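PDB 5NJL: cell surface protein (Putative S-layer protein) from Clostridioides difficile R20291, which is a putative S-layer protein of the cell wall that mediates cell adhesion in vitro and probably acts as an adhesin. Local coordinates for residues K11-R22 with I57-L67; V237-I248 with Y258-D266. All coordinates share one frame; numbering follows the deposited sequence.

Contact 1: K11-R22 with I57-L67. With SO4 (sulfate ion), chain B; SO4 (sulfate ion), chain H; SO4 (sulfate ion), chain J.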
loop_
_atom_site.group_PDB
_atom_site.type_symbol
_atom_site.label_atom_id
_atom_site.label_comp_id
_atom_site.label_asym_id
_atom_site.label_seq_id
_atom_site.Cartn_x
_atom_site.Cartn_y
_atom_site.Cartn_z
ATOM N N LYS A 11 -22.704 9.845 -4.777
ATOM C CA LYS A 11 -23.402 9.327 -3.617
ATOM C C LYS A 11 -24.217 8.079 -3.958
ATOM O O LYS A 11 -24.225 7.126 -3.180
ATOM C CB LYS A 11 -24.280 10.425 -2.998
ATOM C CG LYS A 11 -25.176 9.963 -1.860
ATOM C CD LYS A 11 -25.790 11.165 -1.166
ATOM C CE LYS A 11 -26.837 10.712 -0.168
ATOM N NZ LYS A 11 -27.221 11.834 0.700
ATOM N N LYS A 12 -24.884 8.057 -5.109
ATOM C CA LYS A 12 -25.627 6.859 -5.553
ATOM C C LYS A 12 -24.704 5.642 -5.724
ATOM O O LYS A 12 -25.076 4.521 -5.370
ATOM C CB LYS A 12 -26.296 7.069 -6.918
ATOM C CG LYS A 12 -27.377 8.130 -7.046
ATOM C CD LYS A 12 -27.733 8.249 -8.532
ATOM C CE LYS A 12 -28.628 9.436 -8.841
ATOM N NZ LYS A 12 -28.925 9.515 -10.306
ATOM N N GLU A 13 -23.523 5.869 -6.299
ATOM C CA GLU A 13 -22.544 4.790 -6.509
ATOM C C GLU A 13 -21.889 4.303 -5.188
ATOM O O GLU A 13 -21.322 3.208 -5.142
ATOM C CB GLU A 13 -21.451 5.250 -7.479
ATOM C CG GLU A 13 -21.936 5.360 -8.914
ATOM C CD GLU A 13 -20.958 6.080 -9.843
ATOM O OE1 GLU A 13 -20.099 6.874 -9.395
ATOM O OE2 GLU A 13 -21.070 5.845 -11.057
ATOM N N ALA A 14 -21.959 5.119 -4.140
ATOM C CA ALA A 14 -21.416 4.746 -2.819
ATOM C C ALA A 14 -22.092 3.511 -2.200
ATOM O O ALA A 14 -21.529 2.902 -1.295
ATOM C CB ALA A 14 -21.461 5.932 -1.866
ATOM N N THR A 15 -23.263 3.096 -2.687
ATOM C CA THR A 15 -23.853 1.817 -2.229
ATOM C C THR A 15 -22.887 0.638 -2.472
ATOM O O THR A 15 -22.743 -0.256 -1.613
ATOM C CB THR A 15 -25.175 1.489 -2.946
ATOM O OG1 THR A 15 -24.947 1.464 -4.368
ATOM C CG2 THR A 15 -26.251 2.517 -2.590
ATOM N N GLU A 16 -22.224 0.647 -3.634
ATOM C CA GLU A 16 -21.188 -0.348 -3.937
ATOM C C GLU A 16 -19.960 -0.192 -3.032
ATOM O O GLU A 16 -19.379 -1.193 -2.625
ATOM C CB GLU A 16 -20.757 -0.303 -5.417
ATOM C CG GLU A 16 -21.811 -0.823 -6.402
ATOM C CD GLU A 16 -21.202 -1.464 -7.658
ATOM O OE1 GLU A 16 -21.768 -2.475 -8.141
ATOM O OE2 GLU A 16 -20.158 -0.973 -8.161
ATOM N N LEU A 17 -19.562 1.040 -2.729
ATOM C CA LEU A 17 -18.464 1.270 -1.792
ATOM C C LEU A 17 -18.808 0.752 -0.375
ATOM O O LEU A 17 -17.977 0.112 0.290
ATOM C CB LEU A 17 -18.103 2.744 -1.716
ATOM C CG LEU A 17 -16.988 3.096 -0.740
ATOM C CD1 LEU A 17 -15.674 2.474 -1.187
ATOM C CD2 LEU A 17 -16.816 4.588 -0.565
ATOM N N VAL A 18 -20.021 1.043 0.091
ATOM C CA VAL A 18 -20.475 0.534 1.396
ATOM C C VAL A 18 -20.383 -0.972 1.463
ATOM O O VAL A 18 -19.876 -1.509 2.448
ATOM C CB VAL A 18 -21.893 1.023 1.744
ATOM C CG1 VAL A 18 -22.508 0.228 2.891
ATOM C CG2 VAL A 18 -21.823 2.498 2.069
ATOM N N SER A 19 -20.847 -1.648 0.419
ATOM C CA SER A 19 -20.777 -3.092 0.365
ATOM C C SER A 19 -19.350 -3.619 0.435
ATOM O O SER A 19 -19.072 -4.562 1.193
ATOM C CB SER A 19 -21.486 -3.617 -0.876
ATOM O OG SER A 19 -22.828 -3.182 -0.831
ATOM N N LYS A 20 -18.455 -3.006 -0.326
ATOM C CA LYS A 20 -17.042 -3.419 -0.318
ATOM C C LYS A 20 -16.353 -3.119 1.009
ATOM O O LYS A 20 -15.651 -3.975 1.538
ATOM C CB LYS A 20 -16.273 -2.770 -1.470
ATOM C CG LYS A 20 -16.688 -3.316 -2.835
ATOM C CD LYS A 20 -15.795 -2.780 -3.961
ATOM C CE LYS A 20 -15.964 -3.564 -5.261
ATOM N NZ LYS A 20 -17.117 -3.048 -6.052
ATOM N N VAL A 21 -16.559 -1.925 1.552
ATOM C CA VAL A 21 -15.930 -1.541 2.819
ATOM C C VAL A 21 -16.481 -2.376 3.993
ATOM O O VAL A 21 -15.736 -2.718 4.926
ATOM C CB VAL A 21 -16.061 -0.050 3.080
ATOM C CG1 VAL A 21 -15.501 0.340 4.439
ATOM C CG2 VAL A 21 -15.333 0.718 2.002
ATOM N N ARG A 22 -17.761 -2.720 3.946
ATOM C CA ARG A 22 -18.335 -3.601 4.965
ATOM C C ARG A 22 -17.561 -4.919 5.012
ATOM O O ARG A 22 -17.186 -5.398 6.117
ATOM C CB ARG A 22 -19.838 -3.861 4.722
ATOM C CG ARG A 22 -20.476 -4.884 5.674
ATOM C CD ARG A 22 -21.904 -5.309 5.289
ATOM N NE ARG A 22 -22.881 -4.205 5.381
ATOM C CZ ARG A 22 -23.528 -3.643 4.343
ATOM N NH1 ARG A 22 -24.368 -2.646 4.554
ATOM N NH2 ARG A 22 -23.341 -4.048 3.091
ATOM N N ILE A 57 -18.843 0.050 10.099
ATOM C CA ILE A 57 -19.370 0.466 8.792
ATOM C C ILE A 57 -20.545 1.463 8.884
ATOM O O ILE A 57 -20.686 2.330 8.017
ATOM C CB ILE A 57 -19.734 -0.773 7.928
ATOM C CG1 ILE A 57 -20.087 -0.381 6.493
ATOM C CG2 ILE A 57 -20.833 -1.621 8.557
ATOM C CD1 ILE A 57 -18.964 0.286 5.723
ATOM N N ASP A 58 -21.360 1.363 9.935
ATOM C CA ASP A 58 -22.462 2.307 10.122
ATOM C C ASP A 58 -21.992 3.746 10.252
ATOM O O ASP A 58 -22.704 4.660 9.838
ATOM C CB ASP A 58 -23.386 1.960 11.304
ATOM C CG ASP A 58 -24.549 2.949 11.402
ATOM O OD1 ASP A 58 -25.360 2.977 10.448
ATOM O OD2 ASP A 58 -24.598 3.752 12.355
ATOM N N GLU A 59 -20.779 3.970 10.748
ATOM C CA GLU A 59 -20.264 5.329 10.795
ATOM C C GLU A 59 -20.156 5.939 9.395
ATOM O O GLU A 59 -20.457 7.127 9.213
ATOM C CB GLU A 59 -18.916 5.404 11.500
ATOM C CG GLU A 59 -18.984 5.070 12.977
ATOM C CD GLU A 59 -17.612 5.142 13.608
ATOM O OE1 GLU A 59 -17.052 6.253 13.696
ATOM O OE2 GLU A 59 -17.100 4.081 13.982
ATOM N N LEU A 60 -19.730 5.126 8.429
ATOM C CA LEU A 60 -19.650 5.565 7.031
ATOM C C LEU A 60 -21.043 5.726 6.436
ATOM O O LEU A 60 -21.320 6.722 5.779
ATOM C CB LEU A 60 -18.816 4.598 6.188
ATOM C CG LEU A 60 -18.826 4.833 4.677
ATOM C CD1 LEU A 60 -18.213 6.178 4.369
ATOM C CD2 LEU A 60 -18.070 3.714 3.993
ATOM N N GLU A 61 -21.903 4.735 6.637
ATOM C CA GLU A 61 -23.285 4.815 6.137
ATOM C C GLU A 61 -24.012 6.059 6.618
ATOM O O GLU A 61 -24.651 6.748 5.816
ATOM C CB GLU A 61 -24.082 3.579 6.477
ATOM C CG GLU A 61 -23.605 2.359 5.754
ATOM C CD GLU A 61 -24.237 1.091 6.271
ATOM O OE1 GLU A 61 -23.816 0.559 7.352
ATOM O OE2 GLU A 61 -25.144 0.609 5.568
ATOM N N LYS A 62 -23.897 6.373 7.902
ATOM C CA LYS A 62 -24.519 7.588 8.433
ATOM C C LYS A 62 -24.041 8.876 7.734
ATOM O O LYS A 62 -24.843 9.769 7.433
ATOM C CB LYS A 62 -24.291 7.711 9.936
ATOM C CG LYS A 62 -25.171 8.754 10.606
ATOM C CD LYS A 62 -24.960 8.797 12.117
ATOM C CE LYS A 62 -25.697 10.003 12.710
ATOM N NZ LYS A 62 -25.457 10.137 14.172
ATOM N N LEU A 63 -22.738 8.968 7.500
ATOM C CA LEU A 63 -22.143 10.135 6.879
ATOM C C LEU A 63 -22.530 10.247 5.409
ATOM O O LEU A 63 -22.859 11.341 4.955
ATOM C CB LEU A 63 -20.616 10.132 7.045
ATOM C CG LEU A 63 -20.126 10.423 8.470
ATOM C CD1 LEU A 63 -18.665 10.035 8.670
ATOM C CD2 LEU A 63 -20.294 11.898 8.815
ATOM N N VAL A 64 -22.498 9.124 4.692
ATOM C CA VAL A 64 -22.906 9.066 3.281
ATOM C C VAL A 64 -24.382 9.451 3.163
ATOM O O VAL A 64 -24.720 10.342 2.385
ATOM C CB VAL A 64 -22.663 7.680 2.661
ATOM C CG1 VAL A 64 -23.301 7.570 1.274
ATOM C CG2 VAL A 64 -21.166 7.387 2.575
ATOM N N ASN A 65 -25.250 8.821 3.960
ATOM C CA ASN A 65 -26.698 9.147 3.932
ATOM C C ASN A 65 -26.996 10.630 4.184
ATOM O O ASN A 65 -27.900 11.187 3.570
ATOM C CB ASN A 65 -27.502 8.289 4.918
ATOM C CG ASN A 65 -27.509 6.815 4.559
ATOM O OD1 ASN A 65 -27.175 6.432 3.435
ATOM N ND2 ASN A 65 -27.884 5.965 5.528
ATOM N N ALA A 66 -26.241 11.269 5.073
ATOM C CA ALA A 66 -26.462 12.668 5.399
ATOM C C ALA A 66 -25.736 13.665 4.473
ATOM O O ALA A 66 -25.802 14.864 4.702
ATOM C CB ALA A 66 -26.066 12.922 6.843
ATOM N N LEU A 67 -25.021 13.181 3.456
ATOM C CA LEU A 67 -24.169 14.046 2.640
ATOM C C LEU A 67 -25.048 15.006 1.826
ATOM O O LEU A 67 -25.950 14.568 1.106
ATOM C CB LEU A 67 -23.327 13.192 1.693
ATOM C CG LEU A 67 -22.250 13.876 0.876
ATOM C CD1 LEU A 67 -21.270 14.599 1.776
ATOM C CD2 LEU A 67 -21.563 12.837 0.009
HETATM S S SO4 B . -24.357 -6.320 0.120
HETATM O O1 SO4 B . -24.131 -4.883 0.309
HETATM O O2 SO4 B . -25.652 -6.653 0.771
HETATM O O3 SO4 B . -24.422 -6.622 -1.333
HETATM O O4 SO4 B . -23.253 -7.110 0.724
HETATM S S SO4 H . -30.125 12.515 -1.582
HETATM O O1 SO4 H . -30.288 11.938 -0.223
HETATM O O2 SO4 H . -31.458 12.975 -2.049
HETATM O O3 SO4 H . -29.649 11.438 -2.487
HETATM O O4 SO4 H . -29.190 13.671 -1.562
HETATM S S SO4 J . -28.162 9.132 -13.796
HETATM O O1 SO4 J . -27.693 10.540 -13.764
HETATM O O2 SO4 J . -29.640 9.083 -13.881
HETATM O O3 SO4 J . -27.582 8.469 -14.985
HETATM O O4 SO4 J . -27.733 8.437 -12.557
#
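K11 reaches across to the end of helix 57-65 with its chain fully stretched: CG stands anti to the backbone N (chi1 174°), and the ammonium group arrives among the carbonyls at the helix end and the turn after it. NZ donates to N65 O at 3.0 Å from above the carbonyl plane and to L67 O, also at 3.0 Å, in that carbonyl's plane on a lone pair, with a weak bond to V64 O and another bond to a sulfate. Lysine suits this place: its long chain brings a positive charge where the helix dipole would probably favour it.

Helices 14-22 and 57-65 run nearly antiparallel (169° between these segments), and small and branched residues mesh. A14 CB meets V64 CG1, and I57 CD1 lies 3.7 Å from V21 CG1. V18 crosses E61 at about a right angle, its CG1 3.7 Å from the methylene CG of E61, so the glutamate offers its apolar stem here and its charge further out. E61 OE2 then forms a long salt bridge of 3.5 Å with R22 NH1, the carboxylate and guanidinium planes 78° apart.

Both helices lie on one mixed sheet, with V21 and L60 against strands 40-45 and 72-79 and A14 and V64 against I211 of strand 204-212.

Contact 2: V237-I248 with Y258-D266. With SO4 (sulfate ion), chain N; SO4 (sulfate ion), chain S.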
loop_
_atom_site.group_PDB
_atom_site.type_symbol
_atom_site.label_atom_id
_atom_site.label_comp_id
_atom_site.label_asym_id
_atom_site.label_seq_id
_atom_site.Cartn_x
_atom_site.Cartn_y
_atom_site.Cartn_z
ATOM N N VAL A 237 -24.035 27.429 -17.613
ATOM C CA VAL A 237 -23.184 27.131 -16.450
ATOM C C VAL A 237 -23.035 28.391 -15.619
ATOM O O VAL A 237 -23.317 28.389 -14.420
ATOM C CB VAL A 237 -21.799 26.589 -16.876
ATOM C CG1 VAL A 237 -20.883 26.397 -15.654
ATOM C CG2 VAL A 237 -21.944 25.275 -17.632
ATOM N N ALA A 238 -22.664 29.495 -16.262
ATOM C CA ALA A 238 -22.525 30.771 -15.555
ATOM C C ALA A 238 -23.813 31.205 -14.864
ATOM O O ALA A 238 -23.756 31.843 -13.825
ATOM C CB ALA A 238 -22.027 31.858 -16.496
ATOM N N ASN A 239 -24.973 30.837 -15.425
ATOM C CA ASN A 239 -26.272 31.146 -14.805
ATOM C C ASN A 239 -26.733 30.119 -13.751
ATOM O O ASN A 239 -27.813 30.262 -13.170
ATOM C CB ASN A 239 -27.355 31.316 -15.897
ATOM C CG ASN A 239 -27.157 32.582 -16.725
ATOM O OD1 ASN A 239 -26.824 33.629 -16.187
ATOM N ND2 ASN A 239 -27.370 32.484 -18.038
ATOM N N GLY A 240 -25.937 29.086 -13.490
ATOM C CA GLY A 240 -26.230 28.199 -12.370
ATOM C C GLY A 240 -26.189 28.968 -11.066
ATOM O O GLY A 240 -25.530 30.008 -10.983
ATOM N N THR A 241 -26.871 28.454 -10.048
ATOM C CA THR A 241 -26.897 29.072 -8.728
ATOM C C THR A 241 -25.982 28.321 -7.752
ATOM O O THR A 241 -25.514 27.218 -8.058
ATOM C CB THR A 241 -28.325 29.170 -8.173
ATOM O OG1 THR A 241 -28.923 27.872 -8.112
ATOM C CG2 THR A 241 -29.177 30.091 -9.064
ATOM N N SER A 242 -25.706 28.956 -6.605
ATOM C CA SER A 242 -24.794 28.437 -5.565
ATOM C C SER A 242 -23.499 27.916 -6.172
ATOM O O SER A 242 -23.113 26.763 -5.946
ATOM C CB SER A 242 -25.464 27.339 -4.750
ATOM O OG SER A 242 -26.748 27.732 -4.307
ATOM N N LYS A 243 -22.888 28.757 -6.995
ATOM C CA LYS A 243 -21.690 28.403 -7.722
ATOM C C LYS A 243 -20.505 28.416 -6.760
ATOM O O LYS A 243 -20.390 29.320 -5.930
ATOM C CB LYS A 243 -21.407 29.388 -8.847
ATOM C CG LYS A 243 -22.244 29.193 -10.099
ATOM C CD LYS A 243 -21.924 30.246 -11.144
ATOM C CE LYS A 243 -22.501 31.596 -10.744
ATOM N NZ LYS A 243 -22.236 32.637 -11.761
ATOM N N SER A 244 -19.654 27.407 -6.865
ATOM C CA SER A 244 -18.316 27.472 -6.275
ATOM C C SER A 244 -17.346 26.979 -7.334
ATOM O O SER A 244 -17.531 25.898 -7.897
ATOM C CB SER A 244 -18.220 26.672 -4.969
ATOM O OG SER A 244 -18.365 25.292 -5.203
ATOM N N ILE A 245 -16.345 27.807 -7.635
ATOM C CA ILE A 245 -15.348 27.506 -8.657
ATOM C C ILE A 245 -14.004 27.259 -7.950
ATOM O O ILE A 245 -13.563 28.081 -7.151
ATOM C CB ILE A 245 -15.246 28.658 -9.689
ATOM C CG1 ILE A 245 -16.560 28.784 -10.486
ATOM C CG2 ILE A 245 -14.079 28.425 -10.637
ATOM C CD1 ILE A 245 -16.707 30.065 -11.290
ATOM N N SER A 246 -13.372 26.126 -8.254
ATOM C CA SER A 246 -12.144 25.707 -7.578
ATOM C C SER A 246 -10.902 26.355 -8.179
ATOM O O SER A 246 -10.983 27.083 -9.173
ATOM C CB SER A 246 -12.010 24.182 -7.618
ATOM O OG SER A 246 -11.517 23.716 -8.866
ATOM N N ASP A 247 -9.762 26.051 -7.557
ATOM C CA ASP A 247 -8.451 26.610 -7.905
ATOM C C ASP A 247 -8.039 26.541 -9.353
ATOM O O ASP A 247 -8.042 25.469 -9.964
ATOM C CB ASP A 247 -7.326 25.927 -7.104
ATOM C CG ASP A 247 -7.127 26.536 -5.743
ATOM O OD1 ASP A 247 -7.598 27.677 -5.512
ATOM O OD2 ASP A 247 -6.484 25.861 -4.906
ATOM N N ILE A 248 -7.692 27.729 -9.854
ATOM C CA ILE A 248 -6.807 27.985 -11.006
ATOM C C ILE A 248 -6.446 26.743 -11.849
ATOM O O ILE A 248 -6.781 26.676 -13.042
ATOM C CB ILE A 248 -5.499 28.732 -10.558
ATOM C CG1 ILE A 248 -5.739 29.786 -9.441
ATOM C CG2 ILE A 248 -4.814 29.403 -11.747
ATOM C CD1 ILE A 248 -6.600 30.979 -9.823
ATOM N N TYR A 258 -4.488 19.840 -17.157
ATOM C CA TYR A 258 -4.789 20.605 -15.943
ATOM C C TYR A 258 -6.326 20.592 -15.797
ATOM O O TYR A 258 -7.012 20.166 -16.734
ATOM C CB TYR A 258 -4.270 22.040 -16.084
ATOM C CG TYR A 258 -2.766 22.140 -16.260
ATOM C CD1 TYR A 258 -2.154 21.872 -17.495
ATOM C CD2 TYR A 258 -1.945 22.512 -15.193
ATOM C CE1 TYR A 258 -0.773 21.966 -17.651
ATOM C CE2 TYR A 258 -0.564 22.605 -15.337
ATOM C CZ TYR A 258 0.019 22.335 -16.565
ATOM O OH TYR A 258 1.386 22.439 -16.693
ATOM N N LYS A 259 -6.862 21.026 -14.644
ATOM C CA LYS A 259 -8.326 21.161 -14.459
ATOM C C LYS A 259 -8.788 22.052 -13.315
ATOM O O LYS A 259 -8.036 22.321 -12.378
ATOM C CB LYS A 259 -9.049 19.803 -14.393
ATOM C CG LYS A 259 -8.478 18.736 -13.472
ATOM C CD LYS A 259 -8.888 17.356 -13.992
ATOM C CE LYS A 259 -8.307 16.206 -13.186
ATOM N NZ LYS A 259 -9.192 15.812 -12.055
ATOM N N PHE A 260 -10.027 22.544 -13.446
ATOM C CA PHE A 260 -10.778 23.152 -12.345
ATOM C C PHE A 260 -12.224 22.621 -12.351
ATOM O O PHE A 260 -12.660 21.962 -13.304
ATOM C CB PHE A 260 -10.713 24.688 -12.370
ATOM C CG PHE A 260 -11.590 25.346 -13.421
ATOM C CD1 PHE A 260 -11.182 25.418 -14.754
ATOM C CD2 PHE A 260 -12.806 25.929 -13.071
ATOM C CE1 PHE A 260 -11.974 26.036 -15.723
ATOM C CE2 PHE A 260 -13.603 26.546 -14.030
ATOM C CZ PHE A 260 -13.187 26.598 -15.360
ATOM N N THR A 261 -12.938 22.868 -11.260
ATOM C CA THR A 261 -14.299 22.363 -11.110
ATOM C C THR A 261 -15.232 23.528 -10.851
ATOM O O THR A 261 -14.843 24.521 -10.233
ATOM C CB THR A 261 -14.426 21.349 -9.947
ATOM O OG1 THR A 261 -13.998 21.969 -8.731
ATOM C CG2 THR A 261 -13.598 20.115 -10.219
ATOM N N ILE A 262 -16.460 23.399 -11.349
ATOM C CA ILE A 262 -17.530 24.332 -11.025
ATOM C C ILE A 262 -18.638 23.481 -10.457
ATOM O O ILE A 262 -19.127 22.573 -11.133
ATOM C CB ILE A 262 -18.109 25.068 -12.264
ATOM C CG1 ILE A 262 -17.000 25.484 -13.228
ATOM C CG2 ILE A 262 -18.954 26.268 -11.827
ATOM C CD1 ILE A 262 -17.467 25.583 -14.664
ATOM N N LYS A 263 -18.985 23.739 -9.209
ATOM C CA LYS A 263 -20.183 23.154 -8.612
ATOM C C LYS A 263 -21.266 24.205 -8.774
ATOM O O LYS A 263 -21.028 25.387 -8.519
ATOM C CB LYS A 263 -19.978 22.836 -7.133
ATOM C CG LYS A 263 -18.943 21.745 -6.895
ATOM C CD LYS A 263 -18.789 21.375 -5.415
ATOM C CE LYS A 263 -17.967 20.092 -5.270
ATOM N NZ LYS A 263 -17.992 19.434 -3.924
ATOM N N TYR A 264 -22.446 23.777 -9.201
ATOM C CA TYR A 264 -23.590 24.679 -9.279
ATOM C C TYR A 264 -24.897 23.904 -9.238
ATOM O O TYR A 264 -24.926 22.680 -9.453
ATOM C CB TYR A 264 -23.503 25.550 -10.542
ATOM C CG TYR A 264 -23.709 24.816 -11.850
ATOM C CD1 TYR A 264 -22.653 24.173 -12.480
ATOM C CD2 TYR A 264 -24.964 24.783 -12.475
ATOM C CE1 TYR A 264 -22.831 23.523 -13.685
ATOM C CE2 TYR A 264 -25.148 24.127 -13.685
ATOM C CZ TYR A 264 -24.081 23.495 -14.278
ATOM O OH TYR A 264 -24.222 22.846 -15.473
ATOM N N THR A 265 -25.971 24.641 -8.999
ATOM C CA THR A 265 -27.320 24.097 -9.053
ATOM C C THR A 265 -27.935 24.512 -10.403
ATOM O O THR A 265 -27.945 25.716 -10.742
ATOM C CB THR A 265 -28.109 24.612 -7.866
ATOM O OG1 THR A 265 -27.449 24.173 -6.679
ATOM C CG2 THR A 265 -29.531 24.078 -7.852
ATOM N N ASP A 266 -28.400 23.524 -11.175
ATOM C CA ASP A 266 -28.863 23.799 -12.536
ATOM C C ASP A 266 -30.283 24.344 -12.516
ATOM O O ASP A 266 -30.867 24.560 -11.446
ATOM C CB ASP A 266 -28.640 22.602 -13.496
ATOM C CG ASP A 266 -29.665 21.465 -13.334
ATOM O OD1 ASP A 266 -30.703 21.596 -12.621
ATOM O OD2 ASP A 266 -29.408 20.399 -13.954
HETATM S S SO4 N . -10.165 24.834 -4.031
HETATM O O1 SO4 N . -10.436 26.253 -4.369
HETATM O O2 SO4 N . -9.537 24.758 -2.690
HETATM O O3 SO4 N . -9.237 24.244 -5.023
HETATM O O4 SO4 N . -11.425 24.046 -4.037
HETATM S S SO4 S . -25.839 32.443 -6.864
HETATM O O1 SO4 S . -25.385 33.479 -5.913
HETATM O O2 SO4 S . -26.649 31.473 -6.093
HETATM O O3 SO4 S . -26.697 33.049 -7.906
HETATM O O4 SO4 S . -24.636 31.826 -7.496
HETATM O O HOH W 1 -30.857 27.090 -9.918
HETATM O O HOH W 2 -24.674 24.022 -6.025
#
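Strands 243-245 and 258-265 run antiparallel, with S244 and K263 as a hydrogen-bonded pair and I245 and I262 as a non-hydrogen-bonded one; beyond them the backbones of T241 and T265 exchange two hydrogen bonds, after a one-residue register shift that makes a beta bulge. At the other end S246 N donates to T261 O, while S246 OG replaces a backbone carbonyl and accepts from T261 N at 2.9 Å. With chi1 at 80°, OG lies between its own N and carbonyl carbon, and serine is short enough to bring it to that N-H.

On the apolar face, I245 lies side by side with both I262 and F260: its CG1 touches I262 CG2 at 3.7 Å, and its CG2 meets F260 CD2 obliquely at 3.7 Å. This is the edge hairpin of a four-stranded mixed sheet, 243-245 being an outermost strand, and helix 281-291 packs on the same face through L284 and L291. V237, at the end of helix 232-238, comes in crosswise: CG1 reaches I262 CD1 at 3.6 Å, and its CA sits over one face of the Y264 ring. G240, with no CB to run into Y264 CD2, lets the chain pass close to that ring, its CA 3.6 Å from Y264 CD2.

On the other face, S244 OG rests 3.5 Å from K263 CB, and the lysine chain extends onward to a salt bridge with E72.

In the fold
Contact 1 joins two helices that cover a five-stranded sheet, whereas contact 2 pairs strands at the edge of a separate four-stranded sheet. Their centres are 26 Å apart and their nearest atoms about 8 Å apart, so they do not touch. In sequence contact 1 is complete before contact 2 begins. Strands 204-212 and 215-219 follow one another from the first sheet into the second, and N213 between them weakly bonds L67 O of contact 1. A second tie runs through K263 of contact 2, which reaches E72 and N70, just beyond the 57-67 segment. The sulfates at both contacts probably come from the crystallisation liquor.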